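PDB 4CDB: listeriolysin O from Listeria monocytogenes, which binds cholesterol-containing host membranes, then changes conformation and inserts as an oligomeric pore complex that lyses the cell. Local coordinates for residues 34-39 and 361-366; 73-78 and 357-362; 439-444 and 461-466. One frame throughout, in Å; residues are numbered along the deposited sequence.

How the interactions relate
Interactions 1 and 2 are neighbours, their centres about 9 Å apart, and both use Val361 and Ile362: residues 34-39 pair with the start of strand 362-385 in parallel, while residues 73-78 pair with it in antiparallel fashion. Interaction 3 lies about 58 Å and 61 Å from their centres, in the beta-sandwich domain. All three are partly buried. Interaction 1 leans on backbone and water-mediated bonds, with a lysine and asparagines at its open side; interaction 2 on two backbone bonds among mostly aliphatic groups; interaction 3 on a bulged hairpin edge, with asparagine and arginine on its exposed side. Interactions 1 and 2 also hold sodium ligands.

Interaction 1 of 3, residues 34-39 and 361-366; sequences KNNVLV and VIKNNS. With NA (sodium ion), chain H.
Asn35, Leu38 and Val39 all converge on Lys363, whose ammonium, amide and carbonyl each take a different partner as the incoming loop swings alongside the strand. Ahead of them, Lys34 meets the other segment through water: its carbonyl accepts from one water that is held by Val361 N, and from a second, 2.7 Å from Lys34 O, that also donates to Val361 O and accepts from Leu38 N. Asn35 offers its carbonyl to the Lys363 ammonium, Asn35 O to Lys363 NZ being a weak hydrogen bond of 3.2 Å. A long aliphatic chain suits this task: Lys363 bends at chi3 (-61°), which turns CE back so that it lies 3.5 Å from Asn35 O. The side chain of Asn36 runs beside that of Lys363 and points the same way.

Leu38 anchors the approach. Its carbonyl receives a nearly straight bond from Lys363 N (Leu38 O to Lys363 N 2.8 Å, 178° at the hydrogen), and its buried side chain packs on Leu99, Val100 and Ala360, a natural place for a leucine. At Val39 the loop becomes strand, in parallel register with Lys363; a beta-branched residue fits that extended backbone. Val39 CG1 rests 3.9 Å from Lys363 CB, the two side chains lying side by side, while Val39 CA comes 3.2 Å from Lys363 O in a CA-H...O contact.

One residue beyond Lys363, Asn364 OD1 coordinates a sodium ion at 2.4 Å. Ile180 O and two waters are further ligands of the ion, and Asn364 ND2 donates to one of those waters and to Gln72 O. The amide thus uses both ends, ligand and donor. The polar links across the contact are backbone and water bonds, with one weak bond from the Lys363 side chain, whose ammonium probably gains only modest electrostatic support from the Asn35 carbonyl.

Interaction 2 of 3, residues 73-78 and 357-362; sequences NNADIQ and NELAVI. With NA (sodium ion), chain N.
Ile77 and Ile362 cross at about a right angle and meet through their outermost methyls, Ile77 CD1 lying 3.6 Å from Ile362 CD1. In Ile77, chi1 (-40°) sets CG1 beside the backbone N, and the bend at chi2 (-63°) places CD1, the atom that meets Ile362; two bulky aliphatic ends fill this buried spot well. Val361 turns differently: CG1, anti to its backbone N (chi1 -174°), lies 3.5 Å from Asn74 O and 3.7 Å from Asn73 CB. Farther out, the small Ala75 accommodates a larger neighbour, Ala75 CB being 4.0 Å from Leu359 CD2.

The frame for these side chains is an antiparallel hydrogen-bonded pair, Asn74 with Ile362, where strand 59-74 joins strand 362-385. Asn74 N reaches Ile362 O at 2.8 Å, and Ile362 N returns a bond of 2.7 Å to Asn74 O. Both chains change sheets here: Ile77 and Ala360 make backbone bonds to strand 345-353 of the neighbouring sheet. Beyond the crossing, Gln78 OE1 binds a sodium ion at 2.9 Å together with Tyr265 OH and Phe183 O, and it also accepts from Lys214. Phe183 ends helix 176-183, thought to become a membrane-spanning strand in the pore.

Interaction 3 of 3, residues 439-444 and 461-466; sequences INVYAK and RNLPLV. With ACT (acetate ion), chain B.
Ile439 and Leu463 form an antiparallel hydrogen-bonded pair, with Ile439 N to Leu463 O at 2.9 Å and Leu463 N to Ile439 O at 2.8 Å. Asn462 also faces Ile439, which makes this a G1 beta bulge. The backbone of Asn462 is left-handed (phi 56°, psi 46°), a conformation that asparagine adopts more readily than most residues with a side chain. The chain turns a corner there and leaves the hairpin.

A side chain secures the bulge: Asn440 OD1 accepts from Asn462 N at 2.9 Å, the donor lying nearly along the C=O axis. On its other branch Asn440 ND2 donates to Ser396 OG, which fixes the amide's rotation. On the apolar face, Ile439 CB and Leu463 CB lie 4.0 Å apart, and Ile439 CD1 reaches past to Leu465 CB at 4.2 Å. Val441 crosses Leu463 at about a right angle, its CG2 4.1 Å from Leu463 CD1. Branched aliphatics suit this inward side, whereas the exposed Arg461 reaches away to a salt bridge with Asp459.

The pair lies at the end of hairpin 436-449/452-463 away from its turn, in the beta-sandwich domain. Strand 391-402 flanks strand 436-449 in the same sheet, while Ile439 and Leu465 pack on Leu432 of strand 426-432, Val441 on Ile471 of strand 468-475, and Leu463 on Asn484 of strand 480-486, all from the facing sheet.

Interaction 1 of 3, residues 34-39 and 361-366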
loop_
_atom_site.group_PDB
_atom_site.type_symbol
_atom_site.label_atom_id
_atom_site.label_comp_id
_atom_site.label_asym_id
_atom_site.label_seq_id
_atom_site.Cartn_x
_atom_site.Cartn_y
_atom_site.Cartn_z
ATOM N N LYS A 34 28.602 -5.259 0.838
ATOM C CA LYS A 34 27.397 -6.012 0.499
ATOM C C LYS A 34 26.132 -5.270 0.922
ATOM O O LYS A 34 25.052 -5.501 0.377
ATOM C CB LYS A 34 27.427 -7.399 1.147
ATOM C CG LYS A 34 27.091 -7.398 2.631
ATOM C CD LYS A 34 26.824 -8.800 3.145
ATOM C CE LYS A 34 25.746 -8.795 4.221
ATOM N NZ LYS A 34 26.152 -8.038 5.436
ATOM N N ASN A 35 26.275 -4.373 1.891
ATOM C CA ASN A 35 25.140 -3.630 2.415
ATOM C C ASN A 35 24.798 -2.417 1.558
ATOM O O ASN A 35 23.791 -1.749 1.793
ATOM C CB ASN A 35 25.414 -3.195 3.855
ATOM C CG ASN A 35 25.692 -4.368 4.776
ATOM O OD1 ASN A 35 24.935 -5.339 4.811
ATOM N ND2 ASN A 35 26.787 -4.288 5.524
ATOM N N ASN A 36 25.634 -2.139 0.560
ATOM C CA ASN A 36 25.475 -0.936 -0.253
ATOM C C ASN A 36 25.538 -1.174 -1.764
ATOM O O ASN A 36 25.589 -0.223 -2.545
ATOM C CB ASN A 36 26.508 0.117 0.156
ATOM C CG ASN A 36 26.353 0.557 1.600
ATOM O OD1 ASN A 36 25.240 0.637 2.121
ATOM N ND2 ASN A 36 27.472 0.846 2.254
ATOM N N VAL A 37 25.531 -2.439 -2.171
ATOM C CA VAL A 37 25.591 -2.787 -3.589
ATOM C C VAL A 37 24.247 -2.594 -4.299
ATOM O O VAL A 37 24.191 -2.055 -5.405
ATOM C CB VAL A 37 26.105 -4.232 -3.789
ATOM C CG1 VAL A 37 25.731 -4.760 -5.162
ATOM C CG2 VAL A 37 27.610 -4.283 -3.588
ATOM N N LEU A 38 23.167 -3.025 -3.655
ATOM C CA LEU A 38 21.837 -2.919 -4.246
ATOM C C LEU A 38 21.017 -1.837 -3.550
ATOM O O LEU A 38 20.553 -2.024 -2.423
ATOM C CB LEU A 38 21.109 -4.262 -4.167
ATOM C CG LEU A 38 21.797 -5.446 -4.848
ATOM C CD1 LEU A 38 21.054 -6.735 -4.547
ATOM C CD2 LEU A 38 21.879 -5.219 -6.345
ATOM N N VAL A 39 20.842 -0.707 -4.228
ATOM C CA VAL A 39 20.131 0.427 -3.649
ATOM C C VAL A 39 19.115 1.051 -4.605
ATOM O O VAL A 39 19.328 1.101 -5.817
ATOM C CB VAL A 39 21.111 1.532 -3.196
ATOM C CG1 VAL A 39 21.890 1.088 -1.971
ATOM C CG2 VAL A 39 22.057 1.896 -4.327
ATOM N N VAL A 361 20.596 -7.867 -0.042
ATOM C CA VAL A 361 19.444 -7.087 0.394
ATOM C C VAL A 361 19.345 -5.770 -0.374
ATOM O O VAL A 361 20.333 -5.048 -0.518
ATOM C CB VAL A 361 19.510 -6.786 1.908
ATOM C CG1 VAL A 361 18.233 -6.089 2.374
ATOM C CG2 VAL A 361 19.748 -8.071 2.702
ATOM N N ILE A 362 18.151 -5.467 -0.874
ATOM C CA ILE A 362 17.913 -4.199 -1.552
ATOM C C ILE A 362 17.618 -3.088 -0.546
ATOM O O ILE A 362 16.659 -3.166 0.224
ATOM C CB ILE A 362 16.751 -4.293 -2.558
ATOM C CG1 ILE A 362 17.030 -5.370 -3.607
ATOM C CG2 ILE A 362 16.524 -2.951 -3.233
ATOM C CD1 ILE A 362 16.017 -5.386 -4.745
ATOM N N LYS A 363 18.448 -2.050 -0.560
ATOM C CA LYS A 363 18.268 -0.917 0.339
ATOM C C LYS A 363 17.473 0.199 -0.334
ATOM O O LYS A 363 17.940 0.812 -1.293
ATOM C CB LYS A 363 19.625 -0.397 0.819
ATOM C CG LYS A 363 19.541 0.817 1.726
ATOM C CD LYS A 363 20.840 1.016 2.492
ATOM C CE LYS A 363 21.141 -0.191 3.372
ATOM N NZ LYS A 363 22.417 -0.039 4.129
ATOM N N ASN A 364 16.270 0.456 0.171
ATOM C CA ASN A 364 15.410 1.488 -0.401
ATOM C C ASN A 364 15.286 2.715 0.492
ATOM O O ASN A 364 15.184 2.600 1.712
ATOM C CB ASN A 364 14.008 0.935 -0.675
ATOM C CG ASN A 364 14.022 -0.268 -1.589
ATOM O OD1 ASN A 364 13.892 -0.139 -2.806
ATOM N ND2 ASN A 364 14.175 -1.451 -1.007
ATOM N N ASN A 365 15.294 3.891 -0.128
ATOM C CA ASN A 365 14.964 5.129 0.566
ATOM C C ASN A 365 14.272 6.105 -0.380
ATOM O O ASN A 365 14.716 6.312 -1.510
ATOM C CB ASN A 365 16.206 5.763 1.198
ATOM C CG ASN A 365 17.077 6.479 0.187
ATOM O OD1 ASN A 365 17.203 7.703 0.219
ATOM N ND2 ASN A 365 17.683 5.719 -0.717
ATOM N N SER A 366 13.173 6.691 0.080
ATOM C CA SER A 366 12.398 7.603 -0.751
ATOM C C SER A 366 11.649 8.622 0.092
ATOM O O SER A 366 11.101 8.288 1.144
ATOM C CB SER A 366 11.410 6.823 -1.621
ATOM O OG SER A 366 10.600 7.702 -2.383
HETATM NA NA NA H . 12.649 -1.125 -4.665
HETATM O O HOH W 1 23.041 -7.508 1.210
HETATM O O HOH W 2 22.954 -4.650 -1.124
HETATM O O HOH W 3 13.056 -3.514 -2.928
HETATM O O HOH W 4 13.238 -3.216 -6.515
#

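Interaction 2 of 3, residues 73-78 and 357-362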
loop_
_atom_site.group_PDB
_atom_site.type_symbol
_atom_site.label_atom_id
_atom_site.label_comp_id
_atom_site.label_asym_id
_atom_site.label_seq_id
_atom_site.Cartn_x
_atom_site.Cartn_y
_atom_site.Cartn_z
ATOM N N ASN A 73 14.621 -1.959 3.843
ATOM C CA ASN A 73 15.522 -2.952 3.267
ATOM C C ASN A 73 14.797 -4.260 2.967
ATOM O O ASN A 73 14.246 -4.892 3.868
ATOM C CB ASN A 73 16.707 -3.204 4.198
ATOM C CG ASN A 73 17.440 -1.931 4.559
ATOM O OD1 ASN A 73 17.299 -0.911 3.885
ATOM N ND2 ASN A 73 18.229 -1.982 5.625
ATOM N N ASN A 74 14.800 -4.660 1.699
ATOM C CA ASN A 74 14.079 -5.855 1.273
ATOM C C ASN A 74 15.005 -6.966 0.785
ATOM O O ASN A 74 15.863 -6.741 -0.070
ATOM C CB ASN A 74 13.060 -5.503 0.186
ATOM C CG ASN A 74 12.033 -4.495 0.661
ATOM O OD1 ASN A 74 11.626 -4.512 1.823
ATOM N ND2 ASN A 74 11.612 -3.608 -0.233
ATOM N N ALA A 75 14.825 -8.163 1.335
ATOM C CA ALA A 75 15.599 -9.324 0.914
ATOM C C ALA A 75 14.866 -10.073 -0.192
ATOM O O ALA A 75 15.485 -10.735 -1.024
ATOM C CB ALA A 75 15.862 -10.241 2.097
ATOM N N ASP A 76 13.541 -9.963 -0.195
ATOM C CA ASP A 76 12.717 -10.602 -1.215
ATOM C C ASP A 76 12.645 -9.756 -2.481
ATOM O O ASP A 76 12.107 -8.648 -2.465
ATOM C CB ASP A 76 11.302 -10.843 -0.688
ATOM C CG ASP A 76 11.277 -11.766 0.510
ATOM O OD1 ASP A 76 11.961 -12.811 0.474
ATOM O OD2 ASP A 76 10.572 -11.446 1.490
ATOM N N ILE A 77 13.176 -10.284 -3.580
ATOM C CA ILE A 77 13.128 -9.585 -4.858
ATOM C C ILE A 77 11.796 -9.871 -5.538
ATOM O O ILE A 77 11.374 -11.025 -5.623
ATOM C CB ILE A 77 14.261 -10.036 -5.800
ATOM C CG1 ILE A 77 15.568 -10.224 -5.024
ATOM C CG2 ILE A 77 14.421 -9.047 -6.956
ATOM C CD1 ILE A 77 16.098 -8.963 -4.387
ATOM N N GLN A 78 11.142 -8.821 -6.024
ATOM C CA GLN A 78 9.861 -8.956 -6.713
ATOM C C GLN A 78 10.046 -9.432 -8.153
ATOM O O GLN A 78 11.115 -9.263 -8.739
ATOM C CB GLN A 78 9.102 -7.627 -6.685
ATOM C CG GLN A 78 8.769 -7.151 -5.281
ATOM C CD GLN A 78 7.959 -8.171 -4.509
ATOM O OE1 GLN A 78 6.873 -8.561 -4.933
ATOM N NE2 GLN A 78 8.498 -8.629 -3.383
ATOM N N ASN A 357 28.300 -16.502 -0.072
ATOM C CA ASN A 357 26.939 -17.027 0.062
ATOM C C ASN A 357 26.051 -16.163 0.962
ATOM O O ASN A 357 25.079 -16.648 1.544
ATOM C CB ASN A 357 26.959 -18.477 0.561
ATOM C CG ASN A 357 27.612 -19.426 -0.430
ATOM O OD1 ASN A 357 27.269 -19.444 -1.612
ATOM N ND2 ASN A 357 28.562 -20.221 0.050
ATOM N N GLU A 358 26.387 -14.883 1.064
ATOM C CA GLU A 358 25.646 -13.968 1.925
ATOM C C GLU A 358 24.408 -13.420 1.218
ATOM O O GLU A 358 24.404 -13.235 -0.000
ATOM C CB GLU A 358 26.546 -12.822 2.383
ATOM C CG GLU A 358 26.224 -12.307 3.772
ATOM C CD GLU A 358 26.704 -13.236 4.870
ATOM O OE1 GLU A 358 27.537 -14.121 4.584
ATOM O OE2 GLU A 358 26.251 -13.073 6.021
ATOM N N LEU A 359 23.361 -13.162 1.995
ATOM C CA LEU A 359 22.086 -12.719 1.449
ATOM C C LEU A 359 22.168 -11.292 0.908
ATOM O O LEU A 359 22.609 -10.376 1.603
ATOM C CB LEU A 359 20.995 -12.825 2.519
ATOM C CG LEU A 359 19.535 -12.749 2.071
ATOM C CD1 LEU A 359 19.244 -13.796 1.010
ATOM C CD2 LEU A 359 18.608 -12.928 3.262
ATOM N N ALA A 360 21.753 -11.115 -0.343
ATOM C CA ALA A 360 21.733 -9.798 -0.973
ATOM C C ALA A 360 20.452 -9.059 -0.611
ATOM O O ALA A 360 19.354 -9.562 -0.848
ATOM C CB ALA A 360 21.851 -9.932 -2.481
ATOM N N VAL A 361 20.596 -7.867 -0.042
ATOM C CA VAL A 361 19.444 -7.087 0.394
ATOM C C VAL A 361 19.345 -5.770 -0.374
ATOM O O VAL A 361 20.333 -5.048 -0.518
ATOM C CB VAL A 361 19.510 -6.786 1.908
ATOM C CG1 VAL A 361 18.233 -6.089 2.374
ATOM C CG2 VAL A 361 19.748 -8.071 2.702
ATOM N N ILE A 362 18.151 -5.467 -0.874
ATOM C CA ILE A 362 17.913 -4.199 -1.552
ATOM C C ILE A 362 17.618 -3.088 -0.546
ATOM O O ILE A 362 16.659 -3.166 0.224
ATOM C CB ILE A 362 16.751 -4.293 -2.558
ATOM C CG1 ILE A 362 17.030 -5.370 -3.607
ATOM C CG2 ILE A 362 16.524 -2.951 -3.233
ATOM C CD1 ILE A 362 16.017 -5.386 -4.745
HETATM NA NA NA N . 5.375 -6.127 -5.624
HETATM O O HOH W 5 17.963 -11.327 -2.098
HETATM O O HOH W 6 5.195 -6.986 -3.204
#

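Interaction 3 of 3, residues 439-444 and 461-466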
loop_
_atom_site.group_PDB
_atom_site.type_symbol
_atom_site.label_atom_id
_atom_site.label_comp_id
_atom_site.label_asym_id
_atom_site.label_seq_id
_atom_site.Cartn_x
_atom_site.Cartn_y
_atom_site.Cartn_z
ATOM N N ILE A 439 -20.398 28.985 17.046
ATOM C CA ILE A 439 -21.656 29.679 16.818
ATOM C C ILE A 439 -22.262 30.148 18.137
ATOM O O ILE A 439 -22.418 29.365 19.076
ATOM C CB ILE A 439 -22.667 28.791 16.056
ATOM C CG1 ILE A 439 -22.334 28.760 14.564
ATOM C CG2 ILE A 439 -24.082 29.297 16.248
ATOM C CD1 ILE A 439 -21.234 27.794 14.189
ATOM N N ASN A 440 -22.586 31.437 18.205
ATOM C CA ASN A 440 -23.229 32.009 19.380
ATOM C C ASN A 440 -24.661 32.434 19.073
ATOM O O ASN A 440 -24.905 33.186 18.131
ATOM C CB ASN A 440 -22.428 33.205 19.896
ATOM C CG ASN A 440 -20.994 32.846 20.229
ATOM O OD1 ASN A 440 -20.729 31.835 20.877
ATOM N ND2 ASN A 440 -20.058 33.672 19.776
ATOM N N VAL A 441 -25.607 31.946 19.868
ATOM C CA VAL A 441 -27.010 32.281 19.668
ATOM C C VAL A 441 -27.587 32.955 20.905
ATOM O O VAL A 441 -27.651 32.350 21.976
ATOM C CB VAL A 441 -27.839 31.031 19.333
ATOM C CG1 VAL A 441 -29.321 31.380 19.246
ATOM C CG2 VAL A 441 -27.353 30.413 18.034
ATOM N N TYR A 442 -27.997 34.212 20.748
ATOM C CA TYR A 442 -28.579 34.990 21.837
ATOM C C TYR A 442 -29.933 35.570 21.430
ATOM O O TYR A 442 -30.111 36.009 20.293
ATOM C CB TYR A 442 -27.629 36.119 22.248
ATOM C CG TYR A 442 -28.153 37.004 23.356
ATOM C CD1 TYR A 442 -27.959 36.667 24.690
ATOM C CD2 TYR A 442 -28.834 38.183 23.071
ATOM C CE1 TYR A 442 -28.432 37.475 25.706
ATOM C CE2 TYR A 442 -29.311 38.995 24.083
ATOM C CZ TYR A 442 -29.106 38.636 25.399
ATOM O OH TYR A 442 -29.578 39.438 26.412
ATOM N N ALA A 443 -30.883 35.580 22.362
ATOM C CA ALA A 443 -32.190 36.172 22.100
ATOM C C ALA A 443 -32.784 36.751 23.375
ATOM O O ALA A 443 -32.713 36.130 24.437
ATOM C CB ALA A 443 -33.133 35.142 21.495
ATOM N N LYS A 444 -33.364 37.943 23.261
ATOM C CA LYS A 444 -34.038 38.585 24.383
ATOM C C LYS A 444 -35.414 39.104 23.973
ATOM O O LYS A 444 -35.680 39.320 22.787
ATOM C CB LYS A 444 -33.193 39.728 24.951
ATOM C CG LYS A 444 -32.916 40.856 23.965
ATOM C CD LYS A 444 -32.043 41.936 24.593
ATOM C CE LYS A 444 -31.790 43.072 23.612
ATOM N NZ LYS A 444 -30.920 44.137 24.186
ATOM N N ARG A 461 -23.514 29.575 23.679
ATOM C CA ARG A 461 -22.251 30.000 23.087
ATOM C C ARG A 461 -21.380 28.828 22.643
ATOM O O ARG A 461 -21.503 27.718 23.163
ATOM C CB ARG A 461 -21.481 30.883 24.073
ATOM C CG ARG A 461 -22.352 31.924 24.758
ATOM C CD ARG A 461 -21.561 32.826 25.685
ATOM N NE ARG A 461 -22.448 33.682 26.469
ATOM C CZ ARG A 461 -22.037 34.697 27.222
ATOM N NH1 ARG A 461 -20.747 34.996 27.296
ATOM N NH2 ARG A 461 -22.921 35.419 27.899
ATOM N N ASN A 462 -20.509 29.091 21.672
ATOM C CA ASN A 462 -19.552 28.105 21.177
ATOM C C ASN A 462 -20.216 26.820 20.686
ATOM O O ASN A 462 -19.778 25.717 21.013
ATOM C CB ASN A 462 -18.506 27.791 22.249
ATOM C CG ASN A 462 -17.872 29.043 22.826
ATOM O OD1 ASN A 462 -17.605 30.004 22.107
ATOM N ND2 ASN A 462 -17.636 29.039 24.134
ATOM N N LEU A 463 -21.278 26.977 19.903
ATOM C CA LEU A 463 -22.018 25.841 19.370
ATOM C C LEU A 463 -21.359 25.315 18.099
ATOM O O LEU A 463 -20.811 26.090 17.312
ATOM C CB LEU A 463 -23.470 26.234 19.089
ATOM C CG LEU A 463 -24.297 26.686 20.295
ATOM C CD1 LEU A 463 -25.683 27.137 19.860
ATOM C CD2 LEU A 463 -24.392 25.571 21.323
ATOM N N PRO A 464 -21.404 23.989 17.899
ATOM C CA PRO A 464 -20.813 23.381 16.703
ATOM C C PRO A 464 -21.650 23.672 15.466
ATOM O O PRO A 464 -22.846 23.935 15.580
ATOM C CB PRO A 464 -20.864 21.886 17.019
ATOM C CG PRO A 464 -22.042 21.743 17.924
ATOM C CD PRO A 464 -22.018 22.980 18.782
ATOM N N LEU A 465 -21.022 23.625 14.296
ATOM C CA LEU A 465 -21.742 23.804 13.043
ATOM C C LEU A 465 -22.453 22.513 12.648
ATOM O O LEU A 465 -21.811 21.486 12.427
ATOM C CB LEU A 465 -20.785 24.236 11.930
ATOM C CG LEU A 465 -21.386 24.301 10.524
ATOM C CD1 LEU A 465 -22.533 25.299 10.484
ATOM C CD2 LEU A 465 -20.323 24.646 9.489
ATOM N N VAL A 466 -23.780 22.567 12.567
ATOM C CA VAL A 466 -24.575 21.418 12.146
ATOM C C VAL A 466 -25.309 21.719 10.844
ATOM O O VAL A 466 -25.281 22.846 10.357
ATOM C CB VAL A 466 -25.595 21.010 13.222
ATOM C CG1 VAL A 466 -24.873 20.552 14.477
ATOM C CG2 VAL A 466 -26.536 22.167 13.531
HETATM C C ACT B . -31.898 47.609 23.794
HETATM O O ACT B . -31.512 46.537 23.281
HETATM O OXT ACT B . -31.734 47.859 25.008
HETATM C CH3 ACT B . -32.623 48.603 22.937
#